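Local coordinates for protein GH127 beta-L-arabinofuranoside (Geobacillus stearothermophilus, PDB 4QK0) that probably hydrolyses beta-L-arabinofuranosides, releasing L-arabinose from arabinose-containing sugars, as a family 127 glycoside hydrolase, at residues Val16-Gln21 against Leu440-Asp445; Val455-Glu460 against Val469-Ser474; Gly71-Asp76 against Asp137-Tyr142. All blocks are in the same frame, centred on the assembly; numbering follows the deposited sequence.

Contact 1: Val16-Gln21 against Leu440-Asp445; sequences VNLKDQ and LYVGSD
Strand 15-18 is an outermost strand of the seven-stranded antiparallel sheet and pairs with the start of strand 444-450. Asn17 and Asp445 are a hydrogen-bonded pair: Asn17 N reaches Asp445 O at 2.8 Å, and Asp445 N returns to Asn17 O at 2.9 Å. Both bonds lie in the carbonyl planes. Leu18 and Ser444 follow as a non-hydrogen-bonded pair. Lys19 N then bonds Gly443 O at 2.9 Å, from above the carbonyl plane.

On the face of Asn17 and Asp445, Asp445 CG sits in the crowded position between N and C (chi1 55°). Asn17 ND2 donates to the syn lone pair of Asp445 OD1 at 3.2 Å, with amide and carboxylate planes almost perpendicular. Lys19, just past the strand, lays CD and CE against Asp445 OD2. Its NZ stays 4.5 Å from Asp445 OD2, beyond a salt bridge, and bonds Gln459 O weakly. Leu18, on the face it shares with Ser444, reaches Val442 of the preceding loop, beside Trp23 of helix 22-42. Asp20 caps that helix, with OD2 on Trp23 N and OD1 on Lys24 N. Ser444 OG donates to Val442 O at 2.8 Å and also bonds Tyr429 OH. Leu18 CD2 approaches Val442 CG1 tightly, at 3.4 Å.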
loop_
_atom_site.group_PDB
_atom_site.type_symbol
_atom_site.label_atom_id
_atom_site.label_comp_id
_atom_site.label_asym_id
_atom_site.label_seq_id
_atom_site.Cartn_x
_atom_site.Cartn_y
_atom_site.Cartn_z
ATOM N N VAL A 16 31.008 -33.192 -4.178
ATOM C CA VAL A 16 31.043 -32.048 -5.106
ATOM C C VAL A 16 31.977 -30.991 -4.584
ATOM O O VAL A 16 31.820 -30.589 -3.472
ATOM C CB VAL A 16 29.647 -31.417 -5.249
ATOM C CG1 VAL A 16 29.670 -30.220 -6.161
ATOM C CG2 VAL A 16 28.644 -32.439 -5.761
ATOM N N ASN A 17 32.945 -30.548 -5.388
ATOM C CA ASN A 17 33.803 -29.423 -5.038
ATOM C C ASN A 17 33.501 -28.256 -5.912
ATOM O O ASN A 17 33.501 -28.346 -7.159
ATOM C CB ASN A 17 35.292 -29.736 -5.206
ATOM C CG ASN A 17 35.710 -30.935 -4.398
ATOM O OD1 ASN A 17 35.385 -31.054 -3.219
ATOM N ND2 ASN A 17 36.386 -31.860 -5.038
ATOM N N LEU A 18 33.293 -27.132 -5.265
ATOM C CA LEU A 18 33.153 -25.889 -6.002
ATOM C C LEU A 18 34.489 -25.411 -6.527
ATOM O O LEU A 18 35.439 -25.414 -5.800
ATOM C CB LEU A 18 32.668 -24.829 -5.081
ATOM C CG LEU A 18 31.217 -24.463 -5.132
ATOM C CD1 LEU A 18 31.148 -23.272 -4.216
ATOM C CD2 LEU A 18 30.753 -24.041 -6.509
ATOM N N LYS A 19 34.554 -24.980 -7.773
ATOM C CA LYS A 19 35.779 -24.428 -8.310
ATOM C C LYS A 19 35.424 -23.188 -9.121
ATOM O O LYS A 19 35.764 -23.080 -10.274
ATOM C CB LYS A 19 36.476 -25.430 -9.274
ATOM C CG LYS A 19 37.078 -26.740 -8.776
ATOM C CD LYS A 19 37.884 -27.475 -9.939
ATOM C CE LYS A 19 37.167 -27.911 -11.278
ATOM N NZ LYS A 19 36.693 -26.842 -12.231
ATOM N N ASP A 20 34.670 -22.262 -8.568
ATOM C CA ASP A 20 34.236 -21.143 -9.399
ATOM C C ASP A 20 34.695 -19.845 -8.755
ATOM O O ASP A 20 35.512 -19.870 -7.863
ATOM C CB ASP A 20 32.720 -21.197 -9.635
ATOM C CG ASP A 20 31.946 -20.561 -8.534
ATOM O OD1 ASP A 20 32.470 -20.546 -7.378
ATOM O OD2 ASP A 20 30.826 -20.055 -8.838
ATOM N N GLN A 21 34.219 -18.724 -9.254
ATOM C CA GLN A 21 34.490 -17.434 -8.625
ATOM C C GLN A 21 33.253 -16.968 -7.883
ATOM O O GLN A 21 33.312 -16.593 -6.718
ATOM C CB GLN A 21 34.813 -16.391 -9.685
ATOM C CG GLN A 21 36.150 -16.578 -10.384
ATOM C CD GLN A 21 37.302 -16.646 -9.400
ATOM O OE1 GLN A 21 37.699 -17.736 -9.012
ATOM N NE2 GLN A 21 37.827 -15.493 -8.975
ATOM N N LEU A 440 22.653 -26.807 -12.541
ATOM C CA LEU A 440 23.259 -25.455 -12.512
ATOM C C LEU A 440 24.633 -25.448 -13.170
ATOM O O LEU A 440 25.374 -26.474 -13.175
ATOM C CB LEU A 440 23.409 -25.004 -11.077
ATOM C CG LEU A 440 22.128 -25.019 -10.199
ATOM C CD1 LEU A 440 22.395 -24.600 -8.779
ATOM C CD2 LEU A 440 21.074 -24.126 -10.768
ATOM N N TYR A 441 24.922 -24.328 -13.813
ATOM C CA TYR A 441 26.154 -24.157 -14.524
ATOM C C TYR A 441 27.100 -23.304 -13.649
ATOM O O TYR A 441 26.989 -22.111 -13.537
ATOM C CB TYR A 441 25.903 -23.592 -15.911
ATOM C CG TYR A 441 25.163 -24.614 -16.729
ATOM C CD1 TYR A 441 25.774 -25.792 -17.100
ATOM C CD2 TYR A 441 23.832 -24.447 -17.065
ATOM C CE1 TYR A 441 25.082 -26.771 -17.807
ATOM C CE2 TYR A 441 23.129 -25.429 -17.761
ATOM C CZ TYR A 441 23.789 -26.586 -18.150
ATOM O OH TYR A 441 23.113 -27.571 -18.810
ATOM N N VAL A 442 27.972 -24.020 -12.975
ATOM C CA VAL A 442 28.785 -23.517 -11.890
ATOM C C VAL A 442 30.089 -24.271 -12.009
ATOM O O VAL A 442 30.071 -25.502 -12.046
ATOM C CB VAL A 442 28.197 -23.877 -10.513
ATOM C CG1 VAL A 442 29.122 -23.385 -9.414
ATOM C CG2 VAL A 442 26.818 -23.274 -10.332
ATOM N N GLY A 443 31.184 -23.533 -12.093
ATOM C CA GLY A 443 32.523 -24.098 -12.076
ATOM C C GLY A 443 32.655 -25.036 -10.885
ATOM O O GLY A 443 32.483 -24.626 -9.755
ATOM N N SER A 444 32.889 -26.317 -11.154
ATOM C CA SER A 444 32.853 -27.349 -10.116
ATOM C C SER A 444 33.278 -28.714 -10.642
ATOM O O SER A 444 33.411 -28.920 -11.848
ATOM C CB SER A 444 31.442 -27.507 -9.611
ATOM O OG SER A 444 30.573 -27.854 -10.685
ATOM N N ASP A 445 33.485 -29.639 -9.717
ATOM C CA ASP A 445 33.589 -31.027 -10.091
ATOM C C ASP A 445 32.900 -31.964 -9.135
ATOM O O ASP A 445 32.594 -31.638 -7.974
ATOM C CB ASP A 445 35.018 -31.449 -10.395
ATOM C CG ASP A 445 35.957 -31.150 -9.285
ATOM O OD1 ASP A 445 35.713 -31.678 -8.189
ATOM O OD2 ASP A 445 36.917 -30.401 -9.517
#

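Contact 2: Val455-Glu460 against Val469-Ser474; sequences VKIMQE and VRLTVS
Strands 453-461 and 468-475 form a beta hairpin in the middle of the seven-stranded antiparallel sheet, within the GH127 middle domain. The short segments run at 166° to each other, with axes 4.7 Å apart at their closest approach. The pairs Lys456-Ser474, Met458-Thr472 and Glu460-Arg470 are hydrogen-bonded. Each contributes two backbone bonds, so six N-H groups are satisfied across the contact. Glu460 N to Arg470 O, at 2.8 Å, is one of them. Ile457-Val473 and Gln459-Leu471 are the non-hydrogen-bonded pairs between. There CA-H groups point at carbonyls, as from Leu471 CA to Met458 O at 3.1 Å.

Side chains alternate between two faces. Ile457, Gln459, Leu471 and Val473 lie on the buried one. Ile457 uses both branches: CG1 meets Val473 CG1 at 4.2 Å, and CG2 meets Leu471 CD2 at 4.3 Å. Strand 479-486 packs on this face through Phe481, Leu483 and Leu485. Gln459 stretches out alongside Leu471, pointing the same way. Its buried amide is held by Tyr429 OH and Leu440 O at NE2, and by Val442 N at OE1.

The other face carries selenomethionine Met458, Thr472, Glu460 and Arg470. Met458 CB and Thr472 CB stand 4.1 Å apart. Glu460 and Arg470 lie side by side. Glu460 OE1 comes to the edge of the guanidinium, near its plane, and makes a long salt bridge of 3.8 Å to Arg470 NH1. A water lies next to this pair, between Glu460 OE1, Arg470 O and Thr472 OG1, with Thr472 OG1 2.6 Å from its oxygen.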
loop_
_atom_site.group_PDB
_atom_site.type_symbol
_atom_site.label_atom_id
_atom_site.label_comp_id
_atom_site.label_asym_id
_atom_site.label_seq_id
_atom_site.Cartn_x
_atom_site.Cartn_y
_atom_site.Cartn_z
ATOM N N VAL A 455 32.965 -42.142 -11.762
ATOM C CA VAL A 455 33.019 -41.139 -12.839
ATOM C C VAL A 455 33.281 -39.750 -12.293
ATOM O O VAL A 455 32.619 -39.308 -11.356
ATOM C CB VAL A 455 31.710 -41.069 -13.649
ATOM C CG1 VAL A 455 31.847 -40.097 -14.809
ATOM C CG2 VAL A 455 31.339 -42.439 -14.159
ATOM N N LYS A 456 34.239 -39.080 -12.905
ATOM C CA LYS A 456 34.616 -37.757 -12.535
ATOM C C LYS A 456 34.112 -36.789 -13.624
ATOM O O LYS A 456 34.367 -36.956 -14.822
ATOM C CB LYS A 456 36.126 -37.690 -12.376
ATOM C CG LYS A 456 36.598 -36.644 -11.398
ATOM C CD LYS A 456 36.894 -35.341 -12.112
ATOM C CE LYS A 456 37.332 -34.234 -11.152
ATOM N NZ LYS A 456 38.814 -34.120 -11.008
ATOM N N ILE A 457 33.405 -35.755 -13.183
ATOM C CA ILE A 457 32.914 -34.708 -14.088
ATOM C C ILE A 457 33.343 -33.322 -13.633
ATOM O O ILE A 457 33.249 -33.003 -12.463
ATOM C CB ILE A 457 31.412 -34.827 -14.237
ATOM C CG1 ILE A 457 31.153 -36.053 -15.083
ATOM C CG2 ILE A 457 30.842 -33.592 -14.941
ATOM C CD1 ILE A 457 29.754 -36.540 -15.056
HETATM N N MSE A 458 33.898 -32.553 -14.553
HETATM C CA MSE A 458 34.421 -31.222 -14.282
HETATM C C MSE A 458 33.623 -30.255 -15.122
HETATM O O MSE A 458 33.406 -30.514 -16.317
HETATM C CB MSE A 458 35.855 -31.182 -14.776
HETATM C CG MSE A 458 36.880 -30.655 -13.794
HETATM SE SE MSE A 458 38.671 -31.200 -14.304
HETATM C CE MSE A 458 38.397 -33.137 -14.601
ATOM N N GLN A 459 33.184 -29.144 -14.514
ATOM C CA GLN A 459 32.591 -27.993 -15.250
ATOM C C GLN A 459 33.517 -26.807 -15.186
ATOM O O GLN A 459 33.858 -26.385 -14.085
ATOM C CB GLN A 459 31.340 -27.497 -14.566
ATOM C CG GLN A 459 30.058 -28.059 -15.028
ATOM C CD GLN A 459 28.870 -27.263 -14.549
ATOM O OE1 GLN A 459 28.597 -26.169 -15.048
ATOM N NE2 GLN A 459 28.168 -27.802 -13.595
ATOM N N GLU A 460 33.858 -26.226 -16.327
ATOM C CA GLU A 460 34.593 -24.953 -16.364
ATOM C C GLU A 460 33.724 -23.948 -17.105
ATOM O O GLU A 460 33.272 -24.216 -18.208
ATOM C CB GLU A 460 35.939 -25.084 -17.085
ATOM C CG GLU A 460 36.853 -26.146 -16.462
ATOM C CD GLU A 460 38.181 -26.333 -17.214
ATOM O OE1 GLU A 460 38.197 -26.874 -18.350
ATOM O OE2 GLU A 460 39.216 -25.941 -16.647
ATOM N N VAL A 469 30.080 -23.268 -21.486
ATOM C CA VAL A 469 30.387 -24.259 -20.461
ATOM C C VAL A 469 31.156 -25.435 -21.052
ATOM O O VAL A 469 30.767 -26.011 -22.084
ATOM C CB VAL A 469 29.113 -24.833 -19.810
ATOM C CG1 VAL A 469 29.483 -25.763 -18.686
ATOM C CG2 VAL A 469 28.209 -23.715 -19.283
ATOM N N ARG A 470 32.247 -25.788 -20.389
ATOM C CA ARG A 470 33.072 -26.928 -20.798
ATOM C C ARG A 470 32.985 -28.026 -19.735
ATOM O O ARG A 470 33.341 -27.815 -18.588
ATOM C CB ARG A 470 34.501 -26.435 -20.959
ATOM C CG ARG A 470 35.363 -27.465 -21.621
ATOM C CD ARG A 470 36.891 -27.182 -21.475
ATOM N NE ARG A 470 37.329 -26.494 -22.678
ATOM C CZ ARG A 470 38.464 -25.806 -22.802
ATOM N NH1 ARG A 470 39.338 -25.696 -21.800
ATOM N NH2 ARG A 470 38.720 -25.219 -23.962
ATOM N N LEU A 471 32.426 -29.165 -20.122
ATOM C CA LEU A 471 32.308 -30.346 -19.254
ATOM C C LEU A 471 33.277 -31.424 -19.709
ATOM O O LEU A 471 33.241 -31.855 -20.856
ATOM C CB LEU A 471 30.925 -30.971 -19.351
ATOM C CG LEU A 471 29.762 -30.182 -18.838
ATOM C CD1 LEU A 471 28.471 -30.841 -19.266
ATOM C CD2 LEU A 471 29.798 -30.157 -17.339
ATOM N N THR A 472 34.126 -31.839 -18.805
ATOM C CA THR A 472 35.036 -32.930 -19.041
ATOM C C THR A 472 34.523 -34.128 -18.281
ATOM O O THR A 472 34.228 -34.052 -17.093
ATOM C CB THR A 472 36.460 -32.596 -18.599
ATOM O OG1 THR A 472 36.853 -31.385 -19.238
ATOM C CG2 THR A 472 37.414 -33.687 -19.058
ATOM N N VAL A 473 34.324 -35.209 -19.016
ATOM C CA VAL A 473 33.741 -36.404 -18.471
ATOM C C VAL A 473 34.810 -37.473 -18.464
ATOM O O VAL A 473 35.242 -37.918 -19.532
ATOM C CB VAL A 473 32.522 -36.868 -19.314
ATOM C CG1 VAL A 473 31.899 -38.125 -18.712
ATOM C CG2 VAL A 473 31.474 -35.755 -19.390
ATOM N N SER A 474 35.168 -37.955 -17.279
ATOM C CA SER A 474 36.182 -38.999 -17.155
ATOM C C SER A 474 35.762 -40.197 -16.341
ATOM O O SER A 474 35.883 -40.196 -15.145
ATOM C CB SER A 474 37.392 -38.385 -16.520
ATOM O OG SER A 474 37.736 -37.301 -17.330
HETATM O O HOH W 1 36.048 -29.145 -18.105
#

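Contact 3: Gly71-Asp76 against Asp137-Tyr142; sequences GMVFQD and DNHELY
A type I beta turn, Met72 to Gln75, meets the N-terminal end of helix 140-158 within the GH127 catalytic domain, an (alpha/alpha)6 barrel of the six-hairpin clan. The turn closes with Gln75 N bonded to Met72 O at 3.1 Å. Gln75 OE1 also accepts Met72 N, from above its carbonyl plane. His139 is the N-cap residue of the helix. Contact between the two segments is apolar and aromatic, with one water between their backbones.

The aromatic group is built round His139. Phe74 has CG in the crowded position between N and C (chi1 50°). Phe74 and His139 then lie side by side and point the same way. Phe74 CD2 sits over the centre of one imidazole face, 3.8 Å above the plane. The ring planes are oblique, at 45°. His139 CD2 in turn lies over one face of Tyr142, toward the rim. Phe74 CB touches Tyr142 CE1 at 4.2 Å.

Aliphatic packing is carried by Val73. Its CG2 rests 3.7 Å from Asn138 CB, and the two side chains cross at about a right angle. The amide of Asn138 is held elsewhere, by Tyr123 OH at ND2.

Polar bonds hold two of the rings. Tyr142 OH bonds Lys81 NZ. His139 ND1 donates to Asp137 O at 2.7 Å, with that oxygen in the ring plane, which sets the turn of the imidazole. A water bridges the backbones, 2.8 Å from Val73 O and 2.7 Å from Asn138 O.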
loop_
_atom_site.group_PDB
_atom_site.type_symbol
_atom_site.label_atom_id
_atom_site.label_comp_id
_atom_site.label_asym_id
_atom_site.label_seq_id
_atom_site.Cartn_x
_atom_site.Cartn_y
_atom_site.Cartn_z
ATOM N N GLY A 71 13.650 -14.214 24.867
ATOM C CA GLY A 71 13.614 -14.189 23.401
ATOM C C GLY A 71 12.295 -14.693 22.855
ATOM O O GLY A 71 11.286 -14.761 23.581
HETATM N N MSE A 72 12.298 -15.042 21.576
HETATM C CA MSE A 72 11.089 -15.502 20.905
HETATM C C MSE A 72 10.865 -16.985 21.205
HETATM O O MSE A 72 11.770 -17.727 21.599
HETATM C CB MSE A 72 11.251 -15.318 19.394
HETATM C CG MSE A 72 11.389 -13.843 18.954
HETATM SE SE MSE A 72 9.924 -12.696 19.664
HETATM C CE MSE A 72 8.688 -12.720 18.113
ATOM N N VAL A 73 9.629 -17.417 21.031
ATOM C CA VAL A 73 9.243 -18.774 21.338
ATOM C C VAL A 73 10.000 -19.806 20.459
ATOM O O VAL A 73 10.250 -20.923 20.887
ATOM C CB VAL A 73 7.696 -18.864 21.337
ATOM C CG1 VAL A 73 7.126 -18.950 19.930
ATOM C CG2 VAL A 73 7.281 -20.029 22.194
ATOM N N PHE A 74 10.440 -19.355 19.285
ATOM C CA PHE A 74 11.202 -20.153 18.311
ATOM C C PHE A 74 12.707 -19.853 18.293
ATOM O O PHE A 74 13.412 -20.133 17.320
ATOM C CB PHE A 74 10.640 -19.899 16.902
ATOM C CG PHE A 74 10.507 -18.429 16.550
ATOM C CD1 PHE A 74 11.620 -17.656 16.248
ATOM C CD2 PHE A 74 9.247 -17.814 16.567
ATOM C CE1 PHE A 74 11.501 -16.299 15.961
ATOM C CE2 PHE A 74 9.111 -16.471 16.266
ATOM C CZ PHE A 74 10.232 -15.709 15.954
ATOM N N GLN A 75 13.193 -19.273 19.363
ATOM C CA GLN A 75 14.619 -18.995 19.522
ATOM C C GLN A 75 15.538 -20.248 19.322
ATOM O O GLN A 75 16.625 -20.139 18.775
ATOM C CB GLN A 75 14.815 -18.412 20.943
ATOM C CG GLN A 75 16.045 -17.523 21.123
ATOM C CD GLN A 75 15.825 -16.072 20.707
ATOM O OE1 GLN A 75 14.747 -15.678 20.226
ATOM N NE2 GLN A 75 16.849 -15.266 20.904
ATOM N N ASP A 76 15.096 -21.419 19.800
ATOM C CA ASP A 76 15.860 -22.661 19.654
ATOM C C ASP A 76 16.222 -22.920 18.204
ATOM O O ASP A 76 17.278 -23.470 17.915
ATOM C CB ASP A 76 15.061 -23.852 20.216
ATOM C CG ASP A 76 14.902 -23.819 21.760
ATOM O OD1 ASP A 76 15.550 -22.952 22.458
ATOM O OD2 ASP A 76 14.090 -24.641 22.293
ATOM N N ASP A 137 0.763 -21.410 17.477
ATOM C CA ASP A 137 1.664 -20.271 17.609
ATOM C C ASP A 137 3.055 -20.572 18.104
ATOM O O ASP A 137 3.967 -19.841 17.747
ATOM C CB ASP A 137 1.092 -19.239 18.616
ATOM C CG ASP A 137 -0.293 -18.733 18.220
ATOM O OD1 ASP A 137 -0.624 -18.719 17.010
ATOM O OD2 ASP A 137 -1.040 -18.363 19.138
ATOM N N ASN A 138 3.244 -21.582 18.955
ATOM C CA ASN A 138 4.533 -21.658 19.659
ATOM C C ASN A 138 5.655 -22.533 19.054
ATOM O O ASN A 138 6.691 -22.699 19.694
ATOM C CB ASN A 138 4.310 -21.942 21.102
ATOM C CG ASN A 138 3.594 -20.806 21.802
ATOM O OD1 ASN A 138 3.372 -19.757 21.235
ATOM N ND2 ASN A 138 3.234 -21.024 23.028
ATOM N N HIS A 139 5.503 -22.998 17.813
ATOM C CA HIS A 139 6.642 -23.443 16.978
ATOM C C HIS A 139 7.468 -24.646 17.506
ATOM O O HIS A 139 8.595 -24.844 17.106
ATOM C CB HIS A 139 7.602 -22.282 16.759
ATOM C CG HIS A 139 7.105 -21.241 15.823
ATOM N ND1 HIS A 139 5.993 -20.472 16.097
ATOM C CD2 HIS A 139 7.632 -20.752 14.676
ATOM C CE1 HIS A 139 5.848 -19.564 15.143
ATOM N NE2 HIS A 139 6.805 -19.747 14.250
ATOM N N GLU A 140 6.895 -25.420 18.412
ATOM C CA GLU A 140 7.567 -26.573 19.003
ATOM C C GLU A 140 8.070 -27.521 17.937
ATOM O O GLU A 140 9.267 -27.895 17.917
ATOM C CB GLU A 140 6.640 -27.307 19.963
ATOM C CG GLU A 140 6.495 -26.668 21.327
ATOM C CD GLU A 140 5.318 -27.267 22.122
ATOM O OE1 GLU A 140 5.563 -27.933 23.179
ATOM O OE2 GLU A 140 4.160 -27.042 21.682
ATOM N N LEU A 141 7.169 -27.928 17.030
ATOM C CA LEU A 141 7.550 -28.859 15.956
ATOM C C LEU A 141 8.477 -28.190 14.943
ATOM O O LEU A 141 9.379 -28.821 14.391
ATOM C CB LEU A 141 6.318 -29.443 15.264
ATOM C CG LEU A 141 5.435 -30.229 16.193
ATOM C CD1 LEU A 141 4.237 -30.737 15.432
ATOM C CD2 LEU A 141 6.167 -31.398 16.856
ATOM N N TYR A 142 8.234 -26.913 14.687
ATOM C CA TYR A 142 9.110 -26.126 13.837
ATOM C C TYR A 142 10.530 -26.144 14.364
ATOM O O TYR A 142 11.492 -26.379 13.604
ATOM C CB TYR A 142 8.552 -24.688 13.744
ATOM C CG TYR A 142 9.413 -23.650 13.100
ATOM C CD1 TYR A 142 10.330 -22.949 13.836
ATOM C CD2 TYR A 142 9.279 -23.332 11.760
ATOM C CE1 TYR A 142 11.131 -21.973 13.242
ATOM C CE2 TYR A 142 10.055 -22.363 11.168
ATOM C CZ TYR A 142 10.974 -21.681 11.929
ATOM O OH TYR A 142 11.724 -20.724 11.342
HETATM O O HOH W 2 9.017 -23.420 20.816
#

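How the contacts relate
Contacts 1 and 2 share the seven-stranded antiparallel sheet. Their centres are 10 Å apart. Strand 15-18 is an outermost strand, followed across the sheet by 444-450, 453-461 and 468-475. Gln459 links the two contacts: its N probably bonds Ser444 O at 2.7 Å. Contact 3 lies on the opposite side of the chain's centre, in the helical catalytic domain, with its centre about 36 Å from that of contact 1 and 44 Å from that of contact 2. Along the chain, contact 3 falls between the two segments of contact 1, and contact 2 comes after both. The chain's start is therefore joined to a sheet whose other strands come after the catalytic helices.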